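Local coordinates for soluble lytic murein transglycosylase (Escherichia coli, PDB 1QSA), which cleaves the glycosidic bonds between N-acetylmuramic acid and N-acetylglucosamine in peptidoglycan, leaving a 1,6-anhydro bond on the muramic acid product, at residues K33-Y38 with M392-D397; L254-A259 with M280-T285. One frame throughout, in Å; residues are numbered along the deposited sequence.

Contact 1: K33-Y38 with M392-D397; sequences KDYPLY and MYWNLD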
# COMPACT_ATOMS: atom_id res chain seq x y z
N LYS A 33 -23.28 -31.19 4.26
CA LYS A 33 -23.85 -30.40 3.16
C LYS A 33 -24.62 -29.16 3.58
O LYS A 33 -24.65 -28.18 2.84
CB LYS A 33 -24.73 -31.26 2.24
CG LYS A 33 -23.95 -32.26 1.41
CD LYS A 33 -24.89 -33.20 0.65
CE LYS A 33 -24.11 -34.29 -0.06
NZ LYS A 33 -25.00 -35.38 -0.57
N ASP A 34 -25.26 -29.21 4.74
CA ASP A 34 -26.04 -28.06 5.21
C ASP A 34 -25.24 -27.00 5.97
O ASP A 34 -25.78 -25.95 6.32
CB ASP A 34 -27.23 -28.50 6.06
CG ASP A 34 -28.30 -29.21 5.24
OD1 ASP A 34 -28.31 -29.12 3.99
OD2 ASP A 34 -29.16 -29.85 5.87
N TYR A 35 -23.97 -27.28 6.25
CA TYR A 35 -23.13 -26.31 6.97
C TYR A 35 -22.70 -25.20 5.99
O TYR A 35 -22.33 -25.50 4.85
CB TYR A 35 -21.90 -27.03 7.53
CG TYR A 35 -21.02 -26.14 8.38
CD1 TYR A 35 -21.53 -25.51 9.53
CD2 TYR A 35 -19.69 -25.90 8.03
CE1 TYR A 35 -20.73 -24.67 10.31
CE2 TYR A 35 -18.88 -25.07 8.80
CZ TYR A 35 -19.39 -24.45 9.94
OH TYR A 35 -18.58 -23.62 10.65
N PRO A 36 -22.75 -23.91 6.41
CA PRO A 36 -22.37 -22.82 5.50
C PRO A 36 -21.04 -22.97 4.79
O PRO A 36 -20.92 -22.54 3.64
CB PRO A 36 -22.40 -21.58 6.39
CG PRO A 36 -23.54 -21.91 7.36
CD PRO A 36 -23.31 -23.39 7.67
N LEU A 37 -20.05 -23.56 5.46
CA LEU A 37 -18.74 -23.71 4.84
C LEU A 37 -18.53 -24.98 3.99
O LEU A 37 -17.43 -25.23 3.51
CB LEU A 37 -17.61 -23.53 5.86
CG LEU A 37 -17.65 -22.22 6.67
CD1 LEU A 37 -16.39 -22.10 7.51
CD2 LEU A 37 -17.77 -20.99 5.76
N TYR A 38 -19.60 -25.73 3.74
CA TYR A 38 -19.48 -26.93 2.90
C TYR A 38 -18.83 -26.62 1.53
O TYR A 38 -18.00 -27.39 1.07
CB TYR A 38 -20.85 -27.61 2.73
CG TYR A 38 -20.77 -28.88 1.93
CD1 TYR A 38 -20.24 -30.05 2.49
CD2 TYR A 38 -21.18 -28.91 0.61
CE1 TYR A 38 -20.13 -31.23 1.73
CE2 TYR A 38 -21.07 -30.06 -0.16
CZ TYR A 38 -20.54 -31.21 0.40
OH TYR A 38 -20.43 -32.33 -0.39
N MET A 392 -15.57 -16.09 10.75
CA MET A 392 -15.15 -15.28 11.89
C MET A 392 -15.12 -16.14 13.16
O MET A 392 -14.23 -15.99 13.99
CB MET A 392 -16.07 -14.05 12.04
CG MET A 392 -15.93 -13.04 10.90
SD MET A 392 -14.22 -12.46 10.69
CE MET A 392 -14.05 -11.40 12.13
N TYR A 393 -16.06 -17.08 13.27
CA TYR A 393 -16.11 -17.97 14.42
C TYR A 393 -14.81 -18.78 14.52
O TYR A 393 -14.29 -18.99 15.62
CB TYR A 393 -17.30 -18.93 14.32
CG TYR A 393 -17.36 -19.88 15.48
CD1 TYR A 393 -17.78 -19.44 16.73
CD2 TYR A 393 -16.98 -21.22 15.35
CE1 TYR A 393 -17.84 -20.31 17.82
CE2 TYR A 393 -17.04 -22.10 16.42
CZ TYR A 393 -17.47 -21.63 17.66
OH TYR A 393 -17.55 -22.48 18.74
N TRP A 394 -14.26 -19.18 13.38
CA TRP A 394 -13.01 -19.95 13.35
C TRP A 394 -11.75 -19.07 13.29
O TRP A 394 -10.64 -19.59 13.13
CB TRP A 394 -13.01 -20.92 12.16
CG TRP A 394 -14.10 -21.95 12.21
CD1 TRP A 394 -15.11 -22.11 11.31
CD2 TRP A 394 -14.27 -22.97 13.20
NE1 TRP A 394 -15.91 -23.16 11.68
CE2 TRP A 394 -15.42 -23.72 12.83
CE3 TRP A 394 -13.57 -23.34 14.36
CZ2 TRP A 394 -15.88 -24.81 13.59
CZ3 TRP A 394 -14.03 -24.43 15.11
CH2 TRP A 394 -15.18 -25.15 14.72
N ASN A 395 -11.93 -17.76 13.41
CA ASN A 395 -10.81 -16.81 13.36
C ASN A 395 -10.04 -16.87 12.04
O ASN A 395 -8.81 -16.75 12.01
CB ASN A 395 -9.88 -17.02 14.57
CG ASN A 395 -10.59 -16.79 15.89
OD1 ASN A 395 -11.18 -15.74 16.10
ND2 ASN A 395 -10.60 -17.80 16.75
N LEU A 396 -10.77 -17.11 10.96
CA LEU A 396 -10.20 -17.18 9.61
C LEU A 396 -10.44 -15.80 9.00
O LEU A 396 -11.13 -15.66 7.99
CB LEU A 396 -10.89 -18.28 8.80
CG LEU A 396 -10.69 -19.70 9.36
CD1 LEU A 396 -11.60 -20.72 8.66
CD2 LEU A 396 -9.22 -20.09 9.23
N ASP A 397 -9.83 -14.78 9.61
CA ASP A 397 -10.03 -13.41 9.17
C ASP A 397 -9.67 -13.10 7.72
O ASP A 397 -10.38 -12.31 7.09
CB ASP A 397 -9.34 -12.42 10.12
CG ASP A 397 -9.93 -12.45 11.53
OD1 ASP A 397 -9.73 -13.44 12.24
OD2 ASP A 397 -10.59 -11.47 11.97
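The phenol oxygen of Tyr35 has two hydrogen-bond partners, Trp394 NE1 and the carboxylate of Glu390. Trp394 NE1 lies 2.9 Å from Tyr35 OH, and the N-H...O angle is 159°. The bond is moderately bent. The oxygen sits at the edge of the indole, 14° out of the ring plane. Tyr35 carries CG opposite its backbone N (chi1 -176°), which extends the phenol away from the 33-38 loop toward the indole. Trp394 is the first residue past the helical part of 383-393. A Schellman motif with Asn395 at C-prime ends that helix. The indole extends from this helix end to the 33-38 loop.

Leu37 adds an apolar touch beside the bond. Leu37 CD1 lies 4.0 Å from Trp394 CD1, again near the plane of the indole and at its edge. The Tyr393 ring turns its edge to one indole face, with Tyr393 CD2 3.8 Å above the plane of Trp394 and over its centre. Tyr10 of helix 3-18 meets the rings of both Tyr35 and Trp394. Leu37 also touches Tyr10, and it packs on Glu390 and Leu391.

The loop 33-38 is itself folded by a type I turn from Tyr35 to Tyr38, and Leu37 is the N-cap residue of helix 38-48. The contact thus joins the N-terminal helices to the L domain. Tyr35 is buried, and its hydroxyl is satisfied within the protein. Glu390 probably takes the hydroxyl proton, which leaves the oxygen to accept from the indole N-H. That bond, with Leu37, Tyr393 and Tyr10 around the ring, probably sets how the indole is turned.

Contact 2: L254-A259 with M280-T285; sequences LRDIVA and MRSQST. With SO4 (sulfate ion), chain D.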
# COMPACT_ATOMS: atom_id res chain seq x y z
N LEU A 254 15.92 17.33 -16.16
CA LEU A 254 17.21 16.91 -15.64
C LEU A 254 17.55 17.73 -14.38
O LEU A 254 18.08 17.18 -13.41
CB LEU A 254 18.32 17.08 -16.67
CG LEU A 254 18.19 16.28 -17.97
CD1 LEU A 254 19.49 16.45 -18.76
CD2 LEU A 254 17.94 14.79 -17.68
N ARG A 255 17.25 19.03 -14.41
CA ARG A 255 17.51 19.89 -13.25
C ARG A 255 16.69 19.41 -12.06
O ARG A 255 17.21 19.34 -10.95
CB ARG A 255 17.16 21.34 -13.55
CG ARG A 255 18.13 22.05 -14.46
CD ARG A 255 17.92 23.55 -14.41
NE ARG A 255 18.64 24.22 -15.48
CZ ARG A 255 18.07 24.66 -16.60
NH1 ARG A 255 16.76 24.54 -16.78
NH2 ARG A 255 18.81 25.24 -17.53
N ASP A 256 15.42 19.07 -12.30
CA ASP A 256 14.52 18.59 -11.24
C ASP A 256 15.07 17.33 -10.58
O ASP A 256 15.04 17.18 -9.36
CB ASP A 256 13.12 18.28 -11.80
CG ASP A 256 12.32 19.51 -12.17
OD1 ASP A 256 12.76 20.66 -11.94
OD2 ASP A 256 11.21 19.34 -12.71
N ILE A 257 15.55 16.41 -11.42
CA ILE A 257 16.11 15.14 -10.96
C ILE A 257 17.26 15.38 -9.98
O ILE A 257 17.31 14.77 -8.91
CB ILE A 257 16.57 14.29 -12.16
CG1 ILE A 257 15.34 13.73 -12.88
CG2 ILE A 257 17.53 13.19 -11.73
CD1 ILE A 257 15.63 13.19 -14.26
N VAL A 258 18.16 16.29 -10.33
CA VAL A 258 19.31 16.59 -9.47
C VAL A 258 18.88 17.32 -8.19
O VAL A 258 19.35 16.98 -7.10
CB VAL A 258 20.37 17.40 -10.24
CG1 VAL A 258 21.47 17.89 -9.29
CG2 VAL A 258 20.98 16.54 -11.33
N ALA A 259 17.97 18.28 -8.33
CA ALA A 259 17.48 19.06 -7.19
C ALA A 259 16.92 18.17 -6.09
O ALA A 259 17.09 18.45 -4.90
CB ALA A 259 16.45 20.09 -7.64
N MET A 280 13.31 27.12 -8.68
CA MET A 280 12.62 28.35 -9.07
C MET A 280 12.11 28.26 -10.52
O MET A 280 11.09 28.84 -10.86
CB MET A 280 13.54 29.57 -8.94
CG MET A 280 13.75 30.06 -7.51
SD MET A 280 12.21 30.66 -6.76
CE MET A 280 12.02 32.25 -7.59
N ARG A 281 12.82 27.49 -11.34
CA ARG A 281 12.47 27.29 -12.74
C ARG A 281 11.65 26.02 -12.98
O ARG A 281 11.31 25.70 -14.12
CB ARG A 281 13.75 27.22 -13.59
CG ARG A 281 14.54 28.51 -13.59
CD ARG A 281 15.47 28.56 -14.80
NE ARG A 281 16.83 28.14 -14.49
CZ ARG A 281 17.81 28.06 -15.39
NH1 ARG A 281 17.57 28.35 -16.67
NH2 ARG A 281 19.02 27.67 -15.03
N SER A 282 11.32 25.31 -11.91
CA SER A 282 10.57 24.07 -12.01
C SER A 282 9.05 24.21 -12.08
O SER A 282 8.47 25.19 -11.63
CB SER A 282 10.93 23.15 -10.84
OG SER A 282 10.27 21.90 -10.95
N GLN A 283 8.43 23.20 -12.68
CA GLN A 283 6.98 23.12 -12.81
C GLN A 283 6.49 21.97 -11.92
O GLN A 283 5.28 21.71 -11.83
CB GLN A 283 6.58 22.83 -14.27
CG GLN A 283 7.05 23.85 -15.29
CD GLN A 283 6.56 25.24 -14.99
OE1 GLN A 283 5.40 25.44 -14.62
NE2 GLN A 283 7.45 26.23 -15.11
N SER A 284 7.43 21.28 -11.27
CA SER A 284 7.10 20.14 -10.42
C SER A 284 6.56 20.52 -9.05
O SER A 284 7.29 21.04 -8.20
CB SER A 284 8.34 19.25 -10.25
OG SER A 284 8.08 18.19 -9.35
N THR A 285 5.28 20.23 -8.83
CA THR A 285 4.64 20.50 -7.54
C THR A 285 5.31 19.73 -6.40
O THR A 285 5.60 20.30 -5.34
CB THR A 285 3.16 20.13 -7.58
OG1 THR A 285 2.48 21.04 -8.45
CG2 THR A 285 2.54 20.20 -6.19
S SO4 D . 4.80 16.73 -10.18
O1 SO4 D . 4.63 16.64 -8.72
O2 SO4 D . 4.22 18.01 -10.66
O3 SO4 D . 6.22 16.65 -10.55
O4 SO4 D . 4.08 15.61 -10.82
O HOH W 1 9.55 20.94 -14.16
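An ST turn at Ser282, in the loop that links helix 269-280 to helix 285-298, meets the side of helix 248-260. Ser282 OG accepts from Ser284 N at 2.9 Å and donates to Asp256 OD1 at 3.0 Å. One hydroxyl thus ties the turn to the helix. It reaches the carboxylate from above its plane, 42° out of it. Asp256 OD1 also accepts from Gln252 NE2, one helical turn earlier. The other oxygen, Asp256 OD2, takes a bond from a water at 2.7 Å. That water accepts from Gln283 N, so both carboxylate oxygens are linked to the loop.

The guanidinium groups of Arg255 and Arg281 stack. Their centres are 3.6 Å apart and the planes differ by 27°. Arg281 bends at chi3 (-97°) to lay its group over that of Arg255. Nearby acceptors probably ease the like charges: Asp277 forms a salt bridge with Arg281, and Gln252 bonds Arg255 NH1.

Ser284 is the N-cap of helix 285-298, with its OG bonded to Leu287 N. A sulfate, probably from the crystallisation liquor, sits at this helix start. Ser284 OG donates to its O3 at 2.7 Å, and Thr285 N and Ser286 OG also bond to it.

Arg255 rests on Trp274 and Ala278 of helix 269-280. Leu254, Ile257 and Val258 touch Phe222 of helix 212-228, and Leu254 and Val258 also touch helix 230-243, so helix 248-260 is in contact with three neighbouring helices.

In the fold
The two contacts lie on opposite sides of the centre of this largely helical chain. Their centres are 56 Å apart and their nearest atoms about 37 Å apart, so they do not touch. They share no helix. In sequence, both segments of contact 2 fall between the two segments of contact 1. Contact 2 is local: 20 residues, among them most of helix 269-280, separate its segments within the alpha-superhelix. Contact 1 is long-range: 353 residues, none in a strand, separate its segments. It brings the loop before helix 38-48 against the end of helix 383-393, closing the superhelix into a ring. Both lie away from the predicted active site, Glu478.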